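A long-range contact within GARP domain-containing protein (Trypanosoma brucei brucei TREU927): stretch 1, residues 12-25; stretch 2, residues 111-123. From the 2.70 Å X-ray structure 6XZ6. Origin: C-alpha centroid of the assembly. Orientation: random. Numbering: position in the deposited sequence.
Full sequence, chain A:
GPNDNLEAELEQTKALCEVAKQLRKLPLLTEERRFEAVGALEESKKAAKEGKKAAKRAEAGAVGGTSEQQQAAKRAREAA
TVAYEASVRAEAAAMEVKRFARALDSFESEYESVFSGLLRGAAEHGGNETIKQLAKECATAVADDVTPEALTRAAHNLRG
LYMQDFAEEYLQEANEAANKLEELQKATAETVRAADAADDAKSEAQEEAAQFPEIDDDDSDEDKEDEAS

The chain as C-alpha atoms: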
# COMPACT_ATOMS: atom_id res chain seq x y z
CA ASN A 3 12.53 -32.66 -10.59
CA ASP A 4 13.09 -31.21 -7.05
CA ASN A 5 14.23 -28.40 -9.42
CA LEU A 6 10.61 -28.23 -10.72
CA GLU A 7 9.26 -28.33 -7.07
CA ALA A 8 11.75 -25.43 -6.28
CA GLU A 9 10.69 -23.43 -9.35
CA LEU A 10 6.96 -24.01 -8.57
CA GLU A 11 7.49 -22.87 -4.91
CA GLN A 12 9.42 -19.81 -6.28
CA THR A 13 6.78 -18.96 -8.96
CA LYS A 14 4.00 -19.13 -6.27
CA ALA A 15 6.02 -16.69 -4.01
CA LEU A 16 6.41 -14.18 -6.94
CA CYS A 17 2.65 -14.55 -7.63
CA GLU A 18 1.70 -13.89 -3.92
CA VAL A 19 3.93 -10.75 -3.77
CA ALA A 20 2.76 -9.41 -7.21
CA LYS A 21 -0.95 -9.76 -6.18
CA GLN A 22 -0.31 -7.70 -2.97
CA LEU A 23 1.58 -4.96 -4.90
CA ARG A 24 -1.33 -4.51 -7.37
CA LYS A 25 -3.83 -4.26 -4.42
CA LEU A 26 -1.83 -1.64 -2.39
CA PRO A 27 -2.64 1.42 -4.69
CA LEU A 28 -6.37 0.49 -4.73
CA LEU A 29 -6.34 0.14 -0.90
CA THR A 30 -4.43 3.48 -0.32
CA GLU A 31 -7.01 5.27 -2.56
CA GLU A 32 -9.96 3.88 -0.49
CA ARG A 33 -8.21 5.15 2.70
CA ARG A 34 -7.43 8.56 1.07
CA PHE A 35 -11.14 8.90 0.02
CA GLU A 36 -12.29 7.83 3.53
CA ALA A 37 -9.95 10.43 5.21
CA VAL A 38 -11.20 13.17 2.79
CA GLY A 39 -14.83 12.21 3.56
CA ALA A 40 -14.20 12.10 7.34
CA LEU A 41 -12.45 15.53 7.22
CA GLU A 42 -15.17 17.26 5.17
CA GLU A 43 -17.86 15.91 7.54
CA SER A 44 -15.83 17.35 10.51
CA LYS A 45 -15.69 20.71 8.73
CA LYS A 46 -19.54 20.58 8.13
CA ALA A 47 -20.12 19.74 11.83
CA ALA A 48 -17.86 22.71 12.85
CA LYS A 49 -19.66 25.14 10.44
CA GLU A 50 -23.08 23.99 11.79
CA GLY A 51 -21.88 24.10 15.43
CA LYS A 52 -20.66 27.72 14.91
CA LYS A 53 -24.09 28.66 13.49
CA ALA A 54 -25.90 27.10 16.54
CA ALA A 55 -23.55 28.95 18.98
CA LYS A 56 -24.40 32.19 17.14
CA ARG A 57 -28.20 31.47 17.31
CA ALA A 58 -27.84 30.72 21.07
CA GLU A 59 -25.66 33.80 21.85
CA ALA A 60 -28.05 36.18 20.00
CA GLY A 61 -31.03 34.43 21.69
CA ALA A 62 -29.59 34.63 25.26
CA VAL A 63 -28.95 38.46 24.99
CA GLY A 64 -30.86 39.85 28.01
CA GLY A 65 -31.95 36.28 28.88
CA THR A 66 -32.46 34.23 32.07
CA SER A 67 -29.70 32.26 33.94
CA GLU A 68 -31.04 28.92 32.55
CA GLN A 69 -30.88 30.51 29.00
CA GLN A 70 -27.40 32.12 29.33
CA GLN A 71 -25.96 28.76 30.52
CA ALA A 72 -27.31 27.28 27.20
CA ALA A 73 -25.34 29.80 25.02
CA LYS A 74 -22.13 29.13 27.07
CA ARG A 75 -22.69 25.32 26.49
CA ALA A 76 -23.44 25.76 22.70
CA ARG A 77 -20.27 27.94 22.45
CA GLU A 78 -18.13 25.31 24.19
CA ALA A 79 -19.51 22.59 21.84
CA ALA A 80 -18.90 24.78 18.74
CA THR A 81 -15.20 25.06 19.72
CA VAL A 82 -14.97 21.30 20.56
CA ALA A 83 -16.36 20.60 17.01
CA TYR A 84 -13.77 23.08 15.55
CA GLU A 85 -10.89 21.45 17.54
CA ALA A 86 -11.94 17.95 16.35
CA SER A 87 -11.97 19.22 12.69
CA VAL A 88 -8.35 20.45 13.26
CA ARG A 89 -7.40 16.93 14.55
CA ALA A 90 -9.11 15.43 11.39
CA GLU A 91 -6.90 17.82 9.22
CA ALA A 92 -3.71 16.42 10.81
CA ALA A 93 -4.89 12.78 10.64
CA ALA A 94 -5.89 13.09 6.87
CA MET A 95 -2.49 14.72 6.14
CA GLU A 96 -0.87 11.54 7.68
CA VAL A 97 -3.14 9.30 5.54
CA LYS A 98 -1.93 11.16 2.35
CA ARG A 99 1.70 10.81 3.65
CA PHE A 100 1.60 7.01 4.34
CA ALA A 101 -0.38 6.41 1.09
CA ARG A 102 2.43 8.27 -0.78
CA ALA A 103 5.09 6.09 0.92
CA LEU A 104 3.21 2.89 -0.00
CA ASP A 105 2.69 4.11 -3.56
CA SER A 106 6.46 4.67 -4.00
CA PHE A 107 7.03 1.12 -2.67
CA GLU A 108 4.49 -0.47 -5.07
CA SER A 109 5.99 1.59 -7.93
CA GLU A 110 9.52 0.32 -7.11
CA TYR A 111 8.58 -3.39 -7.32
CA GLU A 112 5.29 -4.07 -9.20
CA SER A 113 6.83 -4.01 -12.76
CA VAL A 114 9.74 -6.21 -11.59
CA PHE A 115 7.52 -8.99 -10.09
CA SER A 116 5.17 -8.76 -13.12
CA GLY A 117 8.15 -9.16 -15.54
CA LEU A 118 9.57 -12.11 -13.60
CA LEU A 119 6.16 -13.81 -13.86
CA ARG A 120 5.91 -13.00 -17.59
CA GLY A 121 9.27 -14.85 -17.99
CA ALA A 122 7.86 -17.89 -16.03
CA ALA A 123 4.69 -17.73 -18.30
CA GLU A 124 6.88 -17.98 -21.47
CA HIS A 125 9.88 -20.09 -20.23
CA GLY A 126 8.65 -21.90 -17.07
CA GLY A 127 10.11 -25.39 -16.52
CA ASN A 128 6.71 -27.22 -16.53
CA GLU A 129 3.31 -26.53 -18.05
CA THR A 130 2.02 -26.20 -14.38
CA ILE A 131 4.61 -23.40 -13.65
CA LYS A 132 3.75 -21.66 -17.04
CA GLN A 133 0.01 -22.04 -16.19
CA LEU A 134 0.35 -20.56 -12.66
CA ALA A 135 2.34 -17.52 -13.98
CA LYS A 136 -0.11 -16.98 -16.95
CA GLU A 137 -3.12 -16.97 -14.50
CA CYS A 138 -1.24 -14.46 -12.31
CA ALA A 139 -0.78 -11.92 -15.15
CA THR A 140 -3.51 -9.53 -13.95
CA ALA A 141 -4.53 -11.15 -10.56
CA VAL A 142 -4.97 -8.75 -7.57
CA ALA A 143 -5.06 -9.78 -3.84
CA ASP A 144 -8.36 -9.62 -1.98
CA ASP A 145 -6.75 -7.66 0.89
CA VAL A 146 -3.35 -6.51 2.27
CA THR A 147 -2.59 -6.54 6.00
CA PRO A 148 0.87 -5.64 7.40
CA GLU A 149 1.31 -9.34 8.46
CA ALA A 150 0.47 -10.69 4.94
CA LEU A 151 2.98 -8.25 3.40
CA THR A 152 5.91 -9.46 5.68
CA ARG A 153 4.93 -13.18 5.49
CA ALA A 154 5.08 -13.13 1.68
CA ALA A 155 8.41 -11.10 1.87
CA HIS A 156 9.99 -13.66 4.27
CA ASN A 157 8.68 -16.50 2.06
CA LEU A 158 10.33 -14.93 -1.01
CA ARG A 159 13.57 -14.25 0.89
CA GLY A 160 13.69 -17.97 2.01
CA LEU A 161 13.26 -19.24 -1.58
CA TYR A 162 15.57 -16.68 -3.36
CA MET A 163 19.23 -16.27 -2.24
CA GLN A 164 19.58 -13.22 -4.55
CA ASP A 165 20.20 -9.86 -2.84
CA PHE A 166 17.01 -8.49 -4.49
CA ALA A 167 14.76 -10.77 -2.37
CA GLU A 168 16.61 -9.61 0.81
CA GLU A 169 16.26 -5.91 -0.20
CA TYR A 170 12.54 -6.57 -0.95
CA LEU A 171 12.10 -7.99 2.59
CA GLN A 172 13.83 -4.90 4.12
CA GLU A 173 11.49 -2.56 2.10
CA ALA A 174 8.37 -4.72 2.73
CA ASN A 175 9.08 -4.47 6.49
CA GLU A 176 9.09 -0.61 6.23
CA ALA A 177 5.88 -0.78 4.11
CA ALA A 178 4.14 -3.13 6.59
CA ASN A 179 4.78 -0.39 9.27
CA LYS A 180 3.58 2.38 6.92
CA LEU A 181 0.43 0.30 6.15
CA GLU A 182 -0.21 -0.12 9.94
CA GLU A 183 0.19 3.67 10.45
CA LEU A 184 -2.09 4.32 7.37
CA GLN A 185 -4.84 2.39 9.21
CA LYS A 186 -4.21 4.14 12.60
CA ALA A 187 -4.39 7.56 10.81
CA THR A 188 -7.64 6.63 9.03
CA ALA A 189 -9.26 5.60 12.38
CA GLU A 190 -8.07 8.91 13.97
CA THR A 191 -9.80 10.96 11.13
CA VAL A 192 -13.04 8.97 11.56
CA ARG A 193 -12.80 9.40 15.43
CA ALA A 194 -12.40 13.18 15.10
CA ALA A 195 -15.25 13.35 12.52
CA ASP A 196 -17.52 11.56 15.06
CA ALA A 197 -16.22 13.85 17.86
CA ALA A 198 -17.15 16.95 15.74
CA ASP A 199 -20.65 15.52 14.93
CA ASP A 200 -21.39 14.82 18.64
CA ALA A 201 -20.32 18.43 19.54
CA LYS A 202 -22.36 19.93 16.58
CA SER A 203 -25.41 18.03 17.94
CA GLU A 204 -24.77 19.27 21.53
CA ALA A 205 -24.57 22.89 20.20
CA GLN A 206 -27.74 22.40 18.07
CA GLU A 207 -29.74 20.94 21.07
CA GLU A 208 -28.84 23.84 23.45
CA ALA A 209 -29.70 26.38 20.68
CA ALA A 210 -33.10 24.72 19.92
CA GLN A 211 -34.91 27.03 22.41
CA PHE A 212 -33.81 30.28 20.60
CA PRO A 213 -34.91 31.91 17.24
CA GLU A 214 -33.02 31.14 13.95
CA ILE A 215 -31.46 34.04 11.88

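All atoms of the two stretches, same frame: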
# COMPACT_ATOMS: atom_id res chain seq x y z
N GLN A 12 8.92 -21.16 -5.93
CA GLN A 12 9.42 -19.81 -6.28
C GLN A 12 8.41 -19.01 -7.09
O GLN A 12 8.30 -17.82 -6.86
CB GLN A 12 10.74 -19.88 -7.07
CG GLN A 12 11.96 -20.31 -6.27
CD GLN A 12 13.11 -20.70 -7.17
OE1 GLN A 12 13.17 -20.41 -8.38
NE2 GLN A 12 14.06 -21.36 -6.57
N THR A 13 7.74 -19.64 -8.07
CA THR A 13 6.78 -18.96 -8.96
C THR A 13 5.54 -18.52 -8.15
O THR A 13 5.05 -17.43 -8.36
CB THR A 13 6.48 -19.80 -10.22
OG1 THR A 13 7.72 -20.08 -10.86
CG2 THR A 13 5.58 -19.09 -11.22
N LYS A 14 5.10 -19.38 -7.19
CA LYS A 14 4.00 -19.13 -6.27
C LYS A 14 4.31 -17.92 -5.38
O LYS A 14 3.44 -17.09 -5.19
CB LYS A 14 3.76 -20.38 -5.40
CG LYS A 14 2.82 -21.43 -6.00
CD LYS A 14 2.85 -22.68 -5.18
CE LYS A 14 1.73 -23.64 -5.50
NZ LYS A 14 1.79 -24.87 -4.63
N ALA A 15 5.55 -17.80 -4.86
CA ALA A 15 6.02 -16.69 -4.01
C ALA A 15 6.02 -15.37 -4.76
O ALA A 15 5.61 -14.38 -4.18
CB ALA A 15 7.39 -16.99 -3.48
N LEU A 16 6.44 -15.36 -6.04
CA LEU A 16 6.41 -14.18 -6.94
C LEU A 16 4.96 -13.74 -7.18
O LEU A 16 4.67 -12.55 -7.15
CB LEU A 16 7.07 -14.52 -8.30
CG LEU A 16 8.60 -14.74 -8.35
CD1 LEU A 16 9.03 -15.05 -9.74
CD2 LEU A 16 9.35 -13.51 -7.91
N CYS A 17 4.08 -14.69 -7.38
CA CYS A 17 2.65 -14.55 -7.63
C CYS A 17 1.92 -13.92 -6.40
O CYS A 17 1.14 -13.00 -6.57
CB CYS A 17 2.07 -15.92 -8.01
SG CYS A 17 0.40 -15.90 -8.70
N GLU A 18 2.24 -14.38 -5.18
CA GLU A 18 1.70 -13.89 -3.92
C GLU A 18 2.10 -12.44 -3.71
O GLU A 18 1.24 -11.62 -3.44
CB GLU A 18 2.17 -14.78 -2.75
CG GLU A 18 1.54 -14.52 -1.39
CD GLU A 18 2.01 -15.35 -0.20
OE1 GLU A 18 3.05 -16.04 -0.28
OE2 GLU A 18 1.31 -15.29 0.84
N VAL A 19 3.39 -12.11 -3.89
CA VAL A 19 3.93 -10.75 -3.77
C VAL A 19 3.34 -9.81 -4.82
O VAL A 19 2.95 -8.70 -4.47
CB VAL A 19 5.47 -10.71 -3.76
CG1 VAL A 19 5.96 -9.30 -3.92
CG2 VAL A 19 6.06 -11.31 -2.49
N ALA A 20 3.29 -10.23 -6.10
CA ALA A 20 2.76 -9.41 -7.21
C ALA A 20 1.30 -8.98 -6.99
O ALA A 20 0.95 -7.84 -7.28
CB ALA A 20 2.88 -10.15 -8.53
N LYS A 21 0.47 -9.92 -6.49
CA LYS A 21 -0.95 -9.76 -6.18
C LYS A 21 -1.17 -8.71 -5.08
O LYS A 21 -2.12 -7.94 -5.16
CB LYS A 21 -1.56 -11.09 -5.78
CG LYS A 21 -1.92 -12.01 -6.94
CD LYS A 21 -2.42 -13.37 -6.41
CE LYS A 21 -3.79 -13.33 -5.80
NZ LYS A 21 -4.36 -14.68 -5.56
N GLN A 22 -0.28 -8.67 -4.08
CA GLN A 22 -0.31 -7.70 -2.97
C GLN A 22 0.08 -6.30 -3.46
O GLN A 22 -0.51 -5.32 -3.02
CB GLN A 22 0.66 -8.11 -1.87
CG GLN A 22 0.23 -9.35 -1.14
CD GLN A 22 1.25 -9.77 -0.12
OE1 GLN A 22 2.42 -9.36 -0.12
NE2 GLN A 22 0.80 -10.60 0.79
N LEU A 23 1.09 -6.22 -4.34
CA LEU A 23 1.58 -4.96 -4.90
C LEU A 23 0.57 -4.30 -5.85
O LEU A 23 0.51 -3.08 -5.91
CB LEU A 23 2.98 -5.13 -5.57
CG LEU A 23 4.13 -5.62 -4.61
CD1 LEU A 23 5.35 -5.91 -5.36
CD2 LEU A 23 4.45 -4.60 -3.55
N ARG A 24 -0.28 -5.07 -6.51
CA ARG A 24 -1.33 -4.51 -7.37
C ARG A 24 -2.52 -4.01 -6.54
O ARG A 24 -3.19 -3.08 -6.96
CB ARG A 24 -1.76 -5.54 -8.41
CG ARG A 24 -0.62 -5.94 -9.32
CD ARG A 24 -0.96 -7.20 -10.04
NE ARG A 24 0.12 -7.67 -10.91
CZ ARG A 24 0.22 -8.91 -11.37
NH1 ARG A 24 -0.68 -9.83 -11.04
NH2 ARG A 24 1.23 -9.25 -12.15
N LYS A 25 -2.77 -4.62 -5.36
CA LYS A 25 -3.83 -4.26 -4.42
C LYS A 25 -3.51 -3.01 -3.64
O LYS A 25 -4.41 -2.21 -3.45
CB LYS A 25 -4.20 -5.42 -3.47
CG LYS A 25 -5.40 -5.19 -2.54
CD LYS A 25 -6.69 -4.83 -3.30
CE LYS A 25 -7.92 -4.90 -2.45
NZ LYS A 25 -9.02 -4.09 -3.04
N TYR A 111 8.57 -1.94 -7.11
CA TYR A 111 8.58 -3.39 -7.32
C TYR A 111 7.52 -4.01 -8.22
O TYR A 111 7.77 -5.12 -8.69
CB TYR A 111 8.51 -4.10 -5.96
CG TYR A 111 9.74 -3.88 -5.11
CD1 TYR A 111 10.92 -4.58 -5.36
CD2 TYR A 111 9.74 -2.95 -4.08
CE1 TYR A 111 12.06 -4.38 -4.58
CE2 TYR A 111 10.89 -2.71 -3.33
CZ TYR A 111 12.05 -3.43 -3.59
OH TYR A 111 13.18 -3.25 -2.84
N GLU A 112 6.35 -3.39 -8.44
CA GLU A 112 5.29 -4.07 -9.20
C GLU A 112 5.72 -4.53 -10.61
O GLU A 112 5.44 -5.68 -10.96
CB GLU A 112 3.99 -3.27 -9.26
CG GLU A 112 2.76 -4.10 -9.64
CD GLU A 112 2.53 -4.36 -11.11
OE1 GLU A 112 1.85 -5.36 -11.44
OE2 GLU A 112 3.03 -3.57 -11.95
N SER A 113 6.39 -3.68 -11.40
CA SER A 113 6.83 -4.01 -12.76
C SER A 113 7.90 -5.12 -12.81
O SER A 113 8.01 -5.86 -13.80
CB SER A 113 7.36 -2.76 -13.45
OG SER A 113 8.31 -2.14 -12.60
N VAL A 114 8.69 -5.21 -11.73
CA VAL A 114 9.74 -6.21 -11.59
C VAL A 114 9.09 -7.59 -11.39
O VAL A 114 9.34 -8.48 -12.19
CB VAL A 114 10.79 -5.83 -10.49
CG1 VAL A 114 11.79 -6.97 -10.23
CG2 VAL A 114 11.53 -4.54 -10.86
N PHE A 115 8.22 -7.74 -10.37
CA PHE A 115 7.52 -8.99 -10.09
C PHE A 115 6.63 -9.43 -11.24
O PHE A 115 6.52 -10.63 -11.47
CB PHE A 115 6.74 -8.90 -8.80
CG PHE A 115 7.63 -8.95 -7.60
CD1 PHE A 115 7.98 -10.16 -7.02
CD2 PHE A 115 8.13 -7.78 -7.03
CE1 PHE A 115 8.80 -10.21 -5.90
CE2 PHE A 115 8.96 -7.82 -5.92
CZ PHE A 115 9.30 -9.04 -5.36
N SER A 116 6.00 -8.48 -11.94
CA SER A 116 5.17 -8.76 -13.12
C SER A 116 6.02 -9.30 -14.29
O SER A 116 5.60 -10.25 -14.93
CB SER A 116 4.37 -7.52 -13.53
OG SER A 116 3.35 -7.27 -12.58
N GLY A 117 7.20 -8.74 -14.51
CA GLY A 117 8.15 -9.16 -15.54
C GLY A 117 8.76 -10.51 -15.25
O GLY A 117 8.94 -11.31 -16.17
N LEU A 118 9.05 -10.81 -13.98
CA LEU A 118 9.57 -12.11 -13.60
C LEU A 118 8.52 -13.18 -13.88
O LEU A 118 8.86 -14.24 -14.41
CB LEU A 118 10.03 -12.16 -12.13
CG LEU A 118 11.34 -11.38 -11.80
CD1 LEU A 118 11.53 -11.21 -10.30
CD2 LEU A 118 12.56 -12.03 -12.42
N LEU A 119 7.25 -12.87 -13.62
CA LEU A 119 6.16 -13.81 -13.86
C LEU A 119 5.94 -14.02 -15.34
O LEU A 119 5.72 -15.16 -15.75
CB LEU A 119 4.86 -13.36 -13.19
CG LEU A 119 4.81 -13.52 -11.68
CD1 LEU A 119 3.79 -12.57 -11.10
CD2 LEU A 119 4.51 -14.99 -11.30
N ARG A 120 6.04 -12.95 -16.14
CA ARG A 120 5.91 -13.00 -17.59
C ARG A 120 6.95 -13.97 -18.17
O ARG A 120 6.60 -14.75 -19.05
CB ARG A 120 6.10 -11.61 -18.16
CG ARG A 120 4.95 -11.13 -19.01
CD ARG A 120 5.30 -9.78 -19.65
NE ARG A 120 5.13 -8.68 -18.70
CZ ARG A 120 6.11 -7.90 -18.28
NH1 ARG A 120 7.34 -8.05 -18.75
NH2 ARG A 120 5.86 -6.94 -17.40
N GLY A 121 8.18 -13.94 -17.64
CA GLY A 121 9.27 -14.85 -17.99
C GLY A 121 8.91 -16.29 -17.69
O GLY A 121 9.07 -17.14 -18.55
N ALA A 122 8.36 -16.56 -16.47
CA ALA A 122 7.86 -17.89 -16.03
C ALA A 122 6.66 -18.36 -16.92
O ALA A 122 6.54 -19.56 -17.20
CB ALA A 122 7.47 -17.87 -14.56
N ALA A 123 5.81 -17.42 -17.40
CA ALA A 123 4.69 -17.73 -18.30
C ALA A 123 5.17 -18.27 -19.64
O ALA A 123 4.57 -19.21 -20.18
CB ALA A 123 3.84 -16.49 -18.52

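Helices distant in sequence often associate through a ridge of apolar side chains, with a polar cluster along one flank, and residues 12-25 and 111-123 illustrate the principle well. Both stretches are helical and run roughly antiparallel, their N-to-C directions 143° apart and their axes approaching to 9.2 Å. The CA atoms of Ala-20 and Phe-115 lie 5.6 Å apart, the nearest pairing of the two backbones, with only a methyl on the Ala-20 side.

Knob-into-hole packing supplies most of the apolar contact. Phe-115 inserts among Leu-16, Val-19, Ala-20 and Leu-23, and one turn later Leu-119 settles among Thr-13, Leu-16, Cys-17 and Ala-20. The methyl of Ala-20 borders both pockets, its CB 3.6 Å from Leu-119 CD1. Leu-23 CD1 reaches Phe-115 CD2 and Tyr-111 CB, each at 3.7 Å. Further along, Thr-13 CG2 meets Ala-122 CB at 4.0 Å.

The aromatic ring adds a CH-pi contact: Val-19 CG1 lies over one face of Phe-115, almost on the ring normal, where a methyl group can rest on the pi cloud, a weak attraction that is largely dispersive.

Charge and polarity complete the interface through Arg-24. Its NE donates to Glu-112 OE1 at 2.9 Å, a hydrogen bond within a salt bridge, while NH2 donates to Ser-116 OG, also at 2.9 Å. Both acceptors lie near the guanidinium plane, where its N-H bonds point.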